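DELTA1-pyrroline-2-carboxylate reductase (PDB 6T3E) catalyses the NADH-dependent reduction of Δ1-pyrroline-2-carboxylate to L-proline, probably as a step in L-hydroxyproline metabolism. Local coordinates at residues I65-V68 with G73-L76; E208-A213 with G233-E238; F50-N55 with L82-A87; D251-D256 with M284-I289. One frame throughout, in Å; residues are numbered along the deposited sequence.

Contact 1 of 4, residues I65-V68 with G73-L76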
loop_
_atom_site.group_PDB
_atom_site.type_symbol
_atom_site.label_atom_id
_atom_site.label_comp_id
_atom_site.label_asym_id
_atom_site.label_seq_id
_atom_site.Cartn_x
_atom_site.Cartn_y
_atom_site.Cartn_z
ATOM N N ILE B 65 -4.826 1.294 6.899
ATOM C CA ILE B 65 -4.163 1.453 8.192
ATOM C C ILE B 65 -4.109 0.101 8.890
ATOM O O ILE B 65 -5.149 -0.524 9.129
ATOM C CB ILE B 65 -4.866 2.494 9.073
ATOM C CG1 ILE B 65 -4.967 3.827 8.337
ATOM C CG2 ILE B 65 -4.111 2.677 10.392
ATOM C CD1 ILE B 65 -5.455 4.946 9.209
ATOM N N ILE B 66 -2.901 -0.340 9.232
ATOM C CA ILE B 66 -2.694 -1.533 10.043
ATOM C C ILE B 66 -2.183 -1.074 11.396
ATOM O O ILE B 66 -1.110 -0.463 11.492
ATOM C CB ILE B 66 -1.708 -2.515 9.399
ATOM C CG1 ILE B 66 -2.269 -3.067 8.091
ATOM C CG2 ILE B 66 -1.371 -3.644 10.373
ATOM C CD1 ILE B 66 -1.439 -4.182 7.513
ATOM N N GLU B 67 -2.943 -1.371 12.438
ATOM C CA GLU B 67 -2.560 -1.003 13.793
ATOM C C GLU B 67 -1.712 -2.126 14.377
ATOM O O GLU B 67 -2.134 -3.287 14.396
ATOM C CB GLU B 67 -3.797 -0.743 14.651
ATOM C CG GLU B 67 -3.521 -0.753 16.146
ATOM C CD GLU B 67 -4.689 -0.237 16.972
ATOM O OE1 GLU B 67 -5.856 -0.377 16.540
ATOM O OE2 GLU B 67 -4.434 0.318 18.054
ATOM N N VAL B 68 -0.489 -1.798 14.780
ATOM C CA VAL B 68 0.372 -2.770 15.475
ATOM C C VAL B 68 0.132 -2.555 16.966
ATOM O O VAL B 68 0.862 -1.840 17.660
ATOM C CB VAL B 68 1.841 -2.635 15.072
ATOM C CG1 VAL B 68 2.624 -3.878 15.480
ATOM C CG2 VAL B 68 1.947 -2.378 13.569
ATOM N N GLY B 73 1.804 1.059 17.783
ATOM C CA GLY B 73 2.102 1.782 16.564
ATOM C C GLY B 73 1.068 1.589 15.474
ATOM O O GLY B 73 0.137 0.785 15.580
ATOM N N PHE B 74 1.226 2.397 14.433
ATOM C CA PHE B 74 0.423 2.301 13.227
ATOM C C PHE B 74 1.340 2.325 12.014
ATOM O O PHE B 74 2.407 2.945 12.042
ATOM C CB PHE B 74 -0.587 3.458 13.124
ATOM C CG PHE B 74 -1.466 3.605 14.313
ATOM C CD1 PHE B 74 -1.046 4.327 15.412
ATOM C CD2 PHE B 74 -2.723 3.027 14.332
ATOM C CE1 PHE B 74 -1.870 4.470 16.526
ATOM C CE2 PHE B 74 -3.552 3.166 15.428
ATOM C CZ PHE B 74 -3.128 3.895 16.525
ATOM N N ILE B 75 0.919 1.657 10.942
ATOM C CA ILE B 75 1.583 1.776 9.649
ATOM C C ILE B 75 0.525 2.080 8.593
ATOM O O ILE B 75 -0.534 1.438 8.558
ATOM C CB ILE B 75 2.407 0.527 9.286
ATOM C CG1 ILE B 75 3.051 0.718 7.914
ATOM C CG2 ILE B 75 1.584 -0.728 9.339
ATOM C CD1 ILE B 75 4.383 0.040 7.785
ATOM N N LEU B 76 0.795 3.091 7.766
ATOM C CA LEU B 76 -0.187 3.629 6.833
ATOM C C LEU B 76 0.311 3.467 5.397
ATOM O O LEU B 76 1.429 3.877 5.068
ATOM C CB LEU B 76 -0.478 5.098 7.177
ATOM C CG LEU B 76 -1.260 5.388 8.477
ATOM C CD1 LEU B 76 -0.382 5.407 9.763
ATOM C CD2 LEU B 76 -2.068 6.674 8.375
#
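The ring of F74 overlaps the chain of E67, the two lying alongside and pointing the same way from neighbouring antiparallel strands. F74 CD2 is 3.9 Å from E67 CB, and further out F74 CE2 is 3.9 Å from E67 CD. With CG anti to the backbone N (chi1 163°), the extended chain of E67 runs along the ring and offers it methylenes, while the carboxylate plane ends 26° from the ring plane. On the same face I65 sends CD1 to within 3.9 Å of L76 CD2, two branched chains side by side. W247 touches I65 and L76 and meets F74 edge-to-face; the side chain of L76 lies about 4 Å from the bound proline. The other face carries I66, V68 and I75, with I66 CB 3.7 Å from I75 CG2, and here K59, Y81 and N114 of the second subunit pack against the hairpin. I66 and I75 form a hydrogen-bonded pair, I66 N to I75 O and I75 N to I66 O both at 3.0 Å. V68 and G73 repeat the pattern nearer the turn, but the bond from V68 N to G73 O is bent at 139°. Polar pairing across the hairpin thus belongs wholly to the backbone; the side chains add apolar contact from branched and aromatic groups and the methylenes of exposed E67, between the proline pocket and a subunit interface.

Contact 2 of 4, residues E208-A213 with G233-E238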
loop_
_atom_site.group_PDB
_atom_site.type_symbol
_atom_site.label_atom_id
_atom_site.label_comp_id
_atom_site.label_asym_id
_atom_site.label_seq_id
_atom_site.Cartn_x
_atom_site.Cartn_y
_atom_site.Cartn_z
ATOM N N GLU B 208 3.943 28.898 28.812
ATOM C CA GLU B 208 3.887 27.825 29.805
ATOM C C GLU B 208 2.455 27.363 30.068
ATOM O O GLU B 208 2.156 26.827 31.144
ATOM C CB GLU B 208 4.567 28.300 31.102
ATOM C CG GLU B 208 5.173 27.205 31.968
ATOM C CD GLU B 208 6.148 26.345 31.188
ATOM O OE1 GLU B 208 7.117 26.886 30.572
ATOM O OE2 GLU B 208 5.941 25.118 31.222
ATOM N N SER B 209 1.578 27.501 29.080
ATOM C CA SER B 209 0.274 26.846 29.110
ATOM C C SER B 209 -0.324 26.867 27.708
ATOM O O SER B 209 -0.117 27.814 26.941
ATOM C CB SER B 209 -0.717 27.501 30.088
ATOM O OG SER B 209 -0.918 28.861 29.776
ATOM N N ALA B 210 -1.078 25.808 27.380
ATOM C CA ALA B 210 -1.809 25.789 26.116
ATOM C C ALA B 210 -2.841 26.908 26.054
ATOM O O ALA B 210 -3.106 27.444 24.969
ATOM C CB ALA B 210 -2.487 24.429 25.917
ATOM N N ARG B 211 -3.397 27.301 27.210
ATOM C CA ARG B 211 -4.380 28.380 27.243
ATOM C C ARG B 211 -3.799 29.669 26.681
ATOM O O ARG B 211 -4.417 30.328 25.833
ATOM C CB ARG B 211 -4.854 28.605 28.679
ATOM C CG ARG B 211 -5.903 29.694 28.843
ATOM C CD ARG B 211 -6.883 29.363 29.974
ATOM N NE ARG B 211 -8.083 30.198 29.931
ATOM C CZ ARG B 211 -8.750 30.627 30.997
ATOM N NH1 ARG B 211 -8.353 30.302 32.218
ATOM N NH2 ARG B 211 -9.830 31.380 30.838
ATOM N N GLU B 212 -2.592 30.028 27.114
ATOM C CA GLU B 212 -1.988 31.286 26.688
ATOM C C GLU B 212 -1.690 31.288 25.194
ATOM O O GLU B 212 -1.940 32.286 24.509
ATOM C CB GLU B 212 -0.711 31.553 27.491
ATOM C CG GLU B 212 -0.045 32.866 27.147
ATOM C CD GLU B 212 1.179 33.116 27.986
ATOM O OE1 GLU B 212 1.975 34.017 27.638
ATOM O OE2 GLU B 212 1.344 32.395 28.995
ATOM N N ALA B 213 -1.140 30.190 24.672
ATOM C CA ALA B 213 -0.850 30.129 23.244
ATOM C C ALA B 213 -2.125 30.236 22.422
ATOM O O ALA B 213 -2.130 30.854 21.355
ATOM C CB ALA B 213 -0.107 28.838 22.908
ATOM N N GLY B 233 -12.186 25.120 23.603
ATOM C CA GLY B 233 -12.826 26.126 22.777
ATOM C C GLY B 233 -13.058 27.433 23.506
ATOM O O GLY B 233 -13.012 28.501 22.892
ATOM N N GLY B 234 -13.235 27.375 24.832
ATOM C CA GLY B 234 -13.470 28.577 25.617
ATOM C C GLY B 234 -12.365 29.610 25.512
ATOM O O GLY B 234 -12.590 30.784 25.835
ATOM N N TRP B 235 -11.171 29.201 25.075
ATOM C CA TRP B 235 -10.042 30.108 24.942
ATOM C C TRP B 235 -9.995 30.819 23.601
ATOM O O TRP B 235 -9.397 31.899 23.510
ATOM C CB TRP B 235 -8.724 29.354 25.138
ATOM C CG TRP B 235 -8.692 28.490 26.359
ATOM C CD1 TRP B 235 -9.388 28.678 27.531
ATOM C CD2 TRP B 235 -7.919 27.298 26.538
ATOM N NE1 TRP B 235 -9.095 27.671 28.414
ATOM C CE2 TRP B 235 -8.191 26.817 27.835
ATOM C CE3 TRP B 235 -7.018 26.592 25.731
ATOM C CZ2 TRP B 235 -7.593 25.665 28.339
ATOM C CZ3 TRP B 235 -6.429 25.445 26.236
ATOM C CH2 TRP B 235 -6.727 24.989 27.523
ATOM N N ILE B 236 -10.596 30.242 22.566
ATOM C CA ILE B 236 -10.438 30.760 21.212
ATOM C C ILE B 236 -11.300 32.004 21.029
ATOM O O ILE B 236 -12.533 31.932 21.076
ATOM C CB ILE B 236 -10.798 29.688 20.177
ATOM C CG1 ILE B 236 -10.246 28.329 20.628
ATOM C CG2 ILE B 236 -10.249 30.071 18.827
ATOM C CD1 ILE B 236 -10.417 27.209 19.618
ATOM N N ARG B 237 -10.654 33.139 20.773
ATOM C CA ARG B 237 -11.387 34.351 20.454
ATOM C C ARG B 237 -11.696 34.381 18.960
ATOM O O ARG B 237 -11.173 33.590 18.177
ATOM C CB ARG B 237 -10.606 35.597 20.878
ATOM C CG ARG B 237 -9.173 35.641 20.413
ATOM C CD ARG B 237 -8.540 36.980 20.767
ATOM N NE ARG B 237 -7.173 37.092 20.264
ATOM C CZ ARG B 237 -6.852 37.270 18.984
ATOM N NH1 ARG B 237 -7.800 37.354 18.057
ATOM N NH2 ARG B 237 -5.575 37.363 18.628
ATOM N N GLU B 238 -12.582 35.291 18.571
ATOM C CA GLU B 238 -12.991 35.355 17.180
ATOM C C GLU B 238 -11.824 35.754 16.280
ATOM O O GLU B 238 -10.816 36.324 16.716
ATOM C CB GLU B 238 -14.156 36.326 17.000
ATOM C CG GLU B 238 -14.157 37.503 17.939
ATOM C CD GLU B 238 -15.388 38.373 17.753
ATOM O OE1 GLU B 238 -15.245 39.504 17.234
ATOM O OE2 GLU B 238 -16.498 37.922 18.115
#
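With CG anti to the backbone N (chi1 -179°), R211 leaves the first turn of its helix, and a bend at chi2 lays its chain across W235, the two side chains crossing at about a right angle; the CG of W235 stands anti to the carbonyl carbon (chi1 -49°) and presents the flat of the indole. R211 CB rides 3.8 Å above the ring plane, over its centre. Further along, R211 CD sits over the face of the five-membered ring, 3.5 Å from its centroid, in a CH-pi contact. Arginine fits because its long aliphatic part can cover an aromatic face while its charge is used elsewhere: R211 NE and W235 NE1 are both donors and do not bond, and NE forms a salt bridge with E215. Small A210 lets the indole come close, A210 CB lying 4.1 Å from W235 CZ3. An alanine in place of W235 would probably strip the methylenes of R211 of their platform and open a gap beside A210. Helix 210-215 follows strand 203-206, an outermost strand of the parallel Rossmann-type sheet; W235, in the loop between strands 219-222 and 241-244, packs on this helix, also touching T214 and E215.

Contact 3 of 4, residues F50-N55 with L82-A87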
loop_
_atom_site.group_PDB
_atom_site.type_symbol
_atom_site.label_atom_id
_atom_site.label_comp_id
_atom_site.label_asym_id
_atom_site.label_seq_id
_atom_site.Cartn_x
_atom_site.Cartn_y
_atom_site.Cartn_z
ATOM N N PHE B 50 -4.546 19.251 -5.398
ATOM C CA PHE B 50 -5.943 19.312 -4.989
ATOM C C PHE B 50 -6.833 19.844 -6.106
ATOM O O PHE B 50 -7.979 19.400 -6.252
ATOM C CB PHE B 50 -6.079 20.167 -3.730
ATOM C CG PHE B 50 -5.798 19.413 -2.466
ATOM C CD1 PHE B 50 -6.758 18.579 -1.916
ATOM C CD2 PHE B 50 -4.564 19.513 -1.846
ATOM C CE1 PHE B 50 -6.501 17.876 -0.770
ATOM C CE2 PHE B 50 -4.296 18.808 -0.681
ATOM C CZ PHE B 50 -5.261 17.986 -0.142
ATOM N N LEU B 51 -6.328 20.786 -6.907
ATOM C CA LEU B 51 -7.079 21.208 -8.080
ATOM C C LEU B 51 -7.228 20.057 -9.060
ATOM O O LEU B 51 -8.305 19.860 -9.641
ATOM C CB LEU B 51 -6.394 22.395 -8.750
ATOM C CG LEU B 51 -7.036 22.904 -10.048
ATOM C CD1 LEU B 51 -8.484 23.320 -9.826
ATOM C CD2 LEU B 51 -6.220 24.052 -10.624
ATOM N N GLU B 52 -6.160 19.272 -9.240
ATOM C CA GLU B 52 -6.252 18.092 -10.092
ATOM C C GLU B 52 -7.242 17.079 -9.521
ATOM O O GLU B 52 -7.980 16.433 -10.278
ATOM C CB GLU B 52 -4.855 17.485 -10.282
ATOM C CG GLU B 52 -4.822 16.100 -10.943
ATOM C CD GLU B 52 -3.443 15.696 -11.483
ATOM O OE1 GLU B 52 -2.503 16.520 -11.459
ATOM O OE2 GLU B 52 -3.300 14.534 -11.923
ATOM N N LEU B 53 -7.310 16.970 -8.190
ATOM C CA LEU B 53 -8.263 16.064 -7.548
ATOM C C LEU B 53 -9.706 16.518 -7.754
ATOM O O LEU B 53 -10.607 15.686 -7.918
ATOM C CB LEU B 53 -7.944 15.954 -6.060
ATOM C CG LEU B 53 -9.096 15.621 -5.116
ATOM C CD1 LEU B 53 -9.481 14.152 -5.254
ATOM C CD2 LEU B 53 -8.704 15.961 -3.685
ATOM N N TYR B 54 -9.952 17.827 -7.721
ATOM C CA TYR B 54 -11.311 18.326 -7.901
ATOM C C TYR B 54 -11.812 18.107 -9.326
ATOM O O TYR B 54 -13.010 17.888 -9.538
ATOM C CB TYR B 54 -11.392 19.811 -7.543
ATOM C CG TYR B 54 -12.809 20.342 -7.612
ATOM C CD1 TYR B 54 -13.675 20.202 -6.529
ATOM C CD2 TYR B 54 -13.294 20.953 -8.766
ATOM C CE1 TYR B 54 -14.970 20.662 -6.582
ATOM C CE2 TYR B 54 -14.598 21.419 -8.830
ATOM C CZ TYR B 54 -15.430 21.270 -7.731
ATOM O OH TYR B 54 -16.728 21.722 -7.772
ATOM N N ASN B 55 -10.930 18.216 -10.319
ATOM C CA ASN B 55 -11.323 18.054 -11.715
ATOM C C ASN B 55 -11.465 16.594 -12.131
ATOM O O ASN B 55 -11.578 16.322 -13.333
ATOM C CB ASN B 55 -10.316 18.755 -12.630
ATOM C CG ASN B 55 -10.260 20.256 -12.400
ATOM O OD1 ASN B 55 -11.262 20.884 -12.056
ATOM N ND2 ASN B 55 -9.082 20.836 -12.582
ATOM N N LEU B 82 -2.047 10.496 -9.948
ATOM C CA LEU B 82 -2.492 11.757 -10.526
ATOM C C LEU B 82 -2.172 11.699 -12.009
ATOM O O LEU B 82 -0.999 11.744 -12.404
ATOM C CB LEU B 82 -1.832 12.955 -9.848
ATOM C CG LEU B 82 -1.754 12.900 -8.328
ATOM C CD1 LEU B 82 -1.264 14.225 -7.788
ATOM C CD2 LEU B 82 -3.109 12.529 -7.752
ATOM N N GLU B 83 -3.224 11.625 -12.824
ATOM C CA GLU B 83 -3.079 11.236 -14.218
ATOM C C GLU B 83 -2.592 12.380 -15.088
ATOM O O GLU B 83 -1.809 12.147 -16.013
ATOM C CB GLU B 83 -4.407 10.677 -14.728
ATOM C CG GLU B 83 -5.085 9.773 -13.686
ATOM C CD GLU B 83 -6.573 9.552 -13.905
ATOM O OE1 GLU B 83 -7.366 10.461 -13.563
ATOM O OE2 GLU B 83 -6.949 8.453 -14.388
ATOM N N ASP B 84 -2.988 13.616 -14.783
ATOM C CA ASP B 84 -2.449 14.760 -15.513
ATOM C C ASP B 84 -0.968 14.960 -15.205
ATOM O O ASP B 84 -0.147 15.110 -16.116
ATOM C CB ASP B 84 -3.241 16.019 -15.169
ATOM C CG ASP B 84 -4.538 16.108 -15.934
ATOM O OD1 ASP B 84 -4.695 15.374 -16.938
ATOM O OD2 ASP B 84 -5.409 16.904 -15.517
ATOM N N SER B 85 -0.608 14.958 -13.925
ATOM C CA SER B 85 0.786 15.092 -13.533
ATOM C C SER B 85 1.581 13.816 -13.763
ATOM O O SER B 85 2.817 13.858 -13.711
ATOM C CB SER B 85 0.876 15.516 -12.063
ATOM O OG SER B 85 0.602 16.901 -11.925
ATOM N N GLU B 86 0.907 12.698 -14.021
ATOM C CA GLU B 86 1.562 11.403 -14.199
ATOM C C GLU B 86 2.460 11.082 -13.007
ATOM O O GLU B 86 3.639 10.754 -13.145
ATOM C CB GLU B 86 2.338 11.355 -15.512
ATOM C CG GLU B 86 1.457 11.388 -16.737
ATOM C CD GLU B 86 0.821 10.041 -17.063
ATOM O OE1 GLU B 86 0.640 9.225 -16.131
ATOM O OE2 GLU B 86 0.507 9.802 -18.261
ATOM N N ALA B 87 1.874 11.186 -11.824
ATOM C CA ALA B 87 2.524 10.860 -10.563
ATOM C C ALA B 87 1.818 9.638 -9.998
ATOM O O ALA B 87 0.658 9.721 -9.585
ATOM C CB ALA B 87 2.455 12.036 -9.589
#
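A buried carboxylate, that of E52, reaches from the last turns of helix 39-54 into the bend of a beta hairpin and gathers its polar groups. Its CG is anti to the backbone N (chi1 169°) and the chain is extended, which carries the acid group to the loop. OE1 of E52 accepts from S85 OG at 3.2 Å, using the lone pair on the side of its other oxygen. OE2 takes a weak bond from D84 N at 3.0 Å and another weak one from S85 N at 3.4 Å, the latter nearly straight at 168°. R48, one helical turn earlier, completes the grip with a salt bridge to OE1; this cation and the amides would probably keep the carboxylate ionised, although D84 OD2 stands 4.8 Å from E52 OE2. L82 and D84 flank the group with their CB atoms, D84 CB at 3.7 Å from E52 CD. A leucine at E52 would probably leave the S85 hydroxyl and the amides of D84 and S85 without their acceptor, and R48 without its counter-charge. The loop is closed by L82 N to A87 O (2.8 Å) and A87 N to L82 O (3.0 Å). E83 and E86 meet K70 and H71 of the second subunit. With E86, at positive phi, and A87 both facing L82, the hairpin turn joining strands 73-82 and 87-95 closes in a G1 beta bulge.

Contact 4 of 4, residues D251-D256 with M284-I289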
loop_
_atom_site.group_PDB
_atom_site.type_symbol
_atom_site.label_atom_id
_atom_site.label_comp_id
_atom_site.label_asym_id
_atom_site.label_seq_id
_atom_site.Cartn_x
_atom_site.Cartn_y
_atom_site.Cartn_z
ATOM N N ASP B 251 -9.788 7.022 17.995
ATOM C CA ASP B 251 -10.208 7.255 19.373
ATOM C C ASP B 251 -9.576 8.487 19.988
ATOM O O ASP B 251 -9.926 8.837 21.120
ATOM C CB ASP B 251 -9.863 6.069 20.270
ATOM C CG ASP B 251 -10.439 4.780 19.769
ATOM O OD1 ASP B 251 -9.802 3.731 20.011
ATOM O OD2 ASP B 251 -11.518 4.815 19.133
ATOM N N ALA B 252 -8.634 9.120 19.301
ATOM C CA ALA B 252 -7.843 10.192 19.877
ATOM C C ALA B 252 -8.187 11.533 19.245
ATOM O O ALA B 252 -8.597 11.607 18.082
ATOM C CB ALA B 252 -6.346 9.910 19.706
ATOM N N ARG B 253 -7.988 12.595 20.023
ATOM C CA ARG B 253 -8.216 13.951 19.551
ATOM C C ARG B 253 -7.424 14.912 20.418
ATOM O O ARG B 253 -7.104 14.602 21.566
ATOM C CB ARG B 253 -9.698 14.320 19.567
ATOM C CG ARG B 253 -10.336 14.215 20.913
ATOM C CD ARG B 253 -11.699 14.831 20.881
ATOM N NE ARG B 253 -12.381 14.657 22.151
ATOM C CZ ARG B 253 -13.574 15.169 22.422
ATOM N NH1 ARG B 253 -14.209 15.888 21.501
ATOM N NH2 ARG B 253 -14.128 14.966 23.608
ATOM N N GLU B 254 -7.104 16.076 19.838
ATOM C CA GLU B 254 -6.403 17.160 20.517
ATOM C C GLU B 254 -7.264 18.412 20.648
ATOM O O GLU B 254 -6.842 19.372 21.298
ATOM C CB GLU B 254 -5.083 17.498 19.784
ATOM C CG GLU B 254 -5.234 18.040 18.331
ATOM C CD GLU B 254 -3.953 17.926 17.448
ATOM O OE1 GLU B 254 -2.820 17.929 17.970
ATOM O OE2 GLU B 254 -4.087 17.831 16.208
ATOM N N LEU B 255 -8.460 18.423 20.064
ATOM C CA LEU B 255 -9.393 19.538 20.166
ATOM C C LEU B 255 -10.648 19.060 20.875
ATOM O O LEU B 255 -11.203 18.015 20.521
ATOM C CB LEU B 255 -9.754 20.080 18.785
ATOM C CG LEU B 255 -8.629 19.991 17.758
ATOM C CD1 LEU B 255 -9.147 20.305 16.354
ATOM C CD2 LEU B 255 -7.525 20.944 18.158
ATOM N N ASP B 256 -11.119 19.829 21.848
ATOM C CA ASP B 256 -12.368 19.451 22.492
ATOM C C ASP B 256 -13.546 19.684 21.542
ATOM O O ASP B 256 -13.419 20.287 20.471
ATOM C CB ASP B 256 -12.549 20.200 23.816
ATOM C CG ASP B 256 -12.812 21.683 23.635
ATOM O OD1 ASP B 256 -12.512 22.230 22.551
ATOM O OD2 ASP B 256 -13.312 22.311 24.599
ATOM N N MET B 284 -19.124 14.133 16.661
ATOM C CA MET B 284 -20.331 13.703 15.969
ATOM C C MET B 284 -21.017 12.551 16.682
ATOM O O MET B 284 -22.248 12.457 16.651
ATOM C CB MET B 284 -20.001 13.326 14.532
ATOM C CG MET B 284 -19.873 14.536 13.637
ATOM S SD MET B 284 -18.875 14.162 12.197
ATOM C CE MET B 284 -19.434 12.524 11.771
ATOM N N LYS B 285 -20.247 11.682 17.334
ATOM C CA LYS B 285 -20.850 10.643 18.162
ATOM C C LYS B 285 -21.605 11.251 19.338
ATOM O O LYS B 285 -22.650 10.731 19.747
ATOM C CB LYS B 285 -19.781 9.666 18.651
ATOM C CG LYS B 285 -19.482 8.522 17.699
ATOM C CD LYS B 285 -18.363 7.656 18.245
ATOM C CE LYS B 285 -18.178 6.388 17.424
ATOM N NZ LYS B 285 -17.143 5.472 18.006
ATOM N N GLU B 286 -21.069 12.335 19.914
ATOM C CA GLU B 286 -21.745 13.016 21.014
ATOM C C GLU B 286 -23.066 13.639 20.570
ATOM O O GLU B 286 -23.988 13.786 21.383
ATOM C CB GLU B 286 -20.839 14.105 21.598
ATOM C CG GLU B 286 -19.548 13.623 22.249
ATOM C CD GLU B 286 -18.686 14.776 22.776
ATOM O OE1 GLU B 286 -18.017 14.612 23.825
ATOM O OE2 GLU B 286 -18.673 15.851 22.137
ATOM N N GLY B 287 -23.179 13.997 19.287
ATOM C CA GLY B 287 -24.310 14.744 18.773
ATOM C C GLY B 287 -24.121 16.249 18.714
ATOM O O GLY B 287 -25.079 16.964 18.385
ATOM N N VAL B 288 -22.930 16.755 19.058
ATOM C CA VAL B 288 -22.660 18.192 19.000
ATOM C C VAL B 288 -22.629 18.683 17.559
ATOM O O VAL B 288 -23.004 19.823 17.263
ATOM C CB VAL B 288 -21.347 18.520 19.732
ATOM C CG1 VAL B 288 -21.060 20.006 19.662
ATOM C CG2 VAL B 288 -21.428 18.081 21.174
ATOM N N ILE B 289 -22.147 17.851 16.645
ATOM C CA ILE B 289 -22.100 18.199 15.235
ATOM C C ILE B 289 -22.513 16.980 14.426
ATOM O O ILE B 289 -22.573 15.858 14.936
ATOM C CB ILE B 289 -20.700 18.697 14.816
ATOM C CG1 ILE B 289 -19.619 17.723 15.285
ATOM C CG2 ILE B 289 -20.439 20.087 15.378
ATOM C CD1 ILE B 289 -18.322 17.822 14.482
#
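R253 and E286 account for nearly all the surface buried here, and E286 stands just where a Schellman motif ends helix 278-286. G287 is the C-prime residue of that motif: at phi 94° a CB would press against the carbonyl O of E286, so glycine suits the place, and V288 N turns back to P283 O while G287 N makes a weak bond to M284 O. E286, its chain extended beyond CG, brings its carboxylate to R253 of 251-256, whose chain is extended from CG to NE. The arginine starts with CG between its backbone N and carbonyl carbon (chi1 58°) and runs over to helix 278-286, touching D279, I282 and P283. The two charged ends form a long salt bridge, R253 NH2 to E286 OE1 at 3.9 Å, with their planes turned 83° apart; the pair is more an electrostatic attraction than a fitted bidentate grip. Long, flexible residues suit such a bridge at the surface. D256, the N-cap of the next helix, lies with CA 4.1 Å above one face of the R253 guanidinium, offset toward its rim. The firmer link is S257, whose OG is hydrogen-bonded both to R253 NH1 and to E286 OE2.

Following the chain, contact 3 opens first, at the end of helix 39-54, and closes at the turn between strands 73-82 and 87-95. Contact 1, pairing strand 58-68 with 73-82, is nested inside that loop. It lies within the mixed sheet, whereas contact 3 ties a helix to that sheet; both touch the second subunit, their centres about 27 Å apart. After further strands of this sheet and helix 128-146 the chain enters the parallel sheet, where contact 2 closes a loop from helix 210-215 to the segment before strand 241-244. Contact 4 follows, joining the loop after that strand to the end of helix 278-286. None cross; G233 N probably hydrogen-bonds D256 OD2 between contacts 2 and 4.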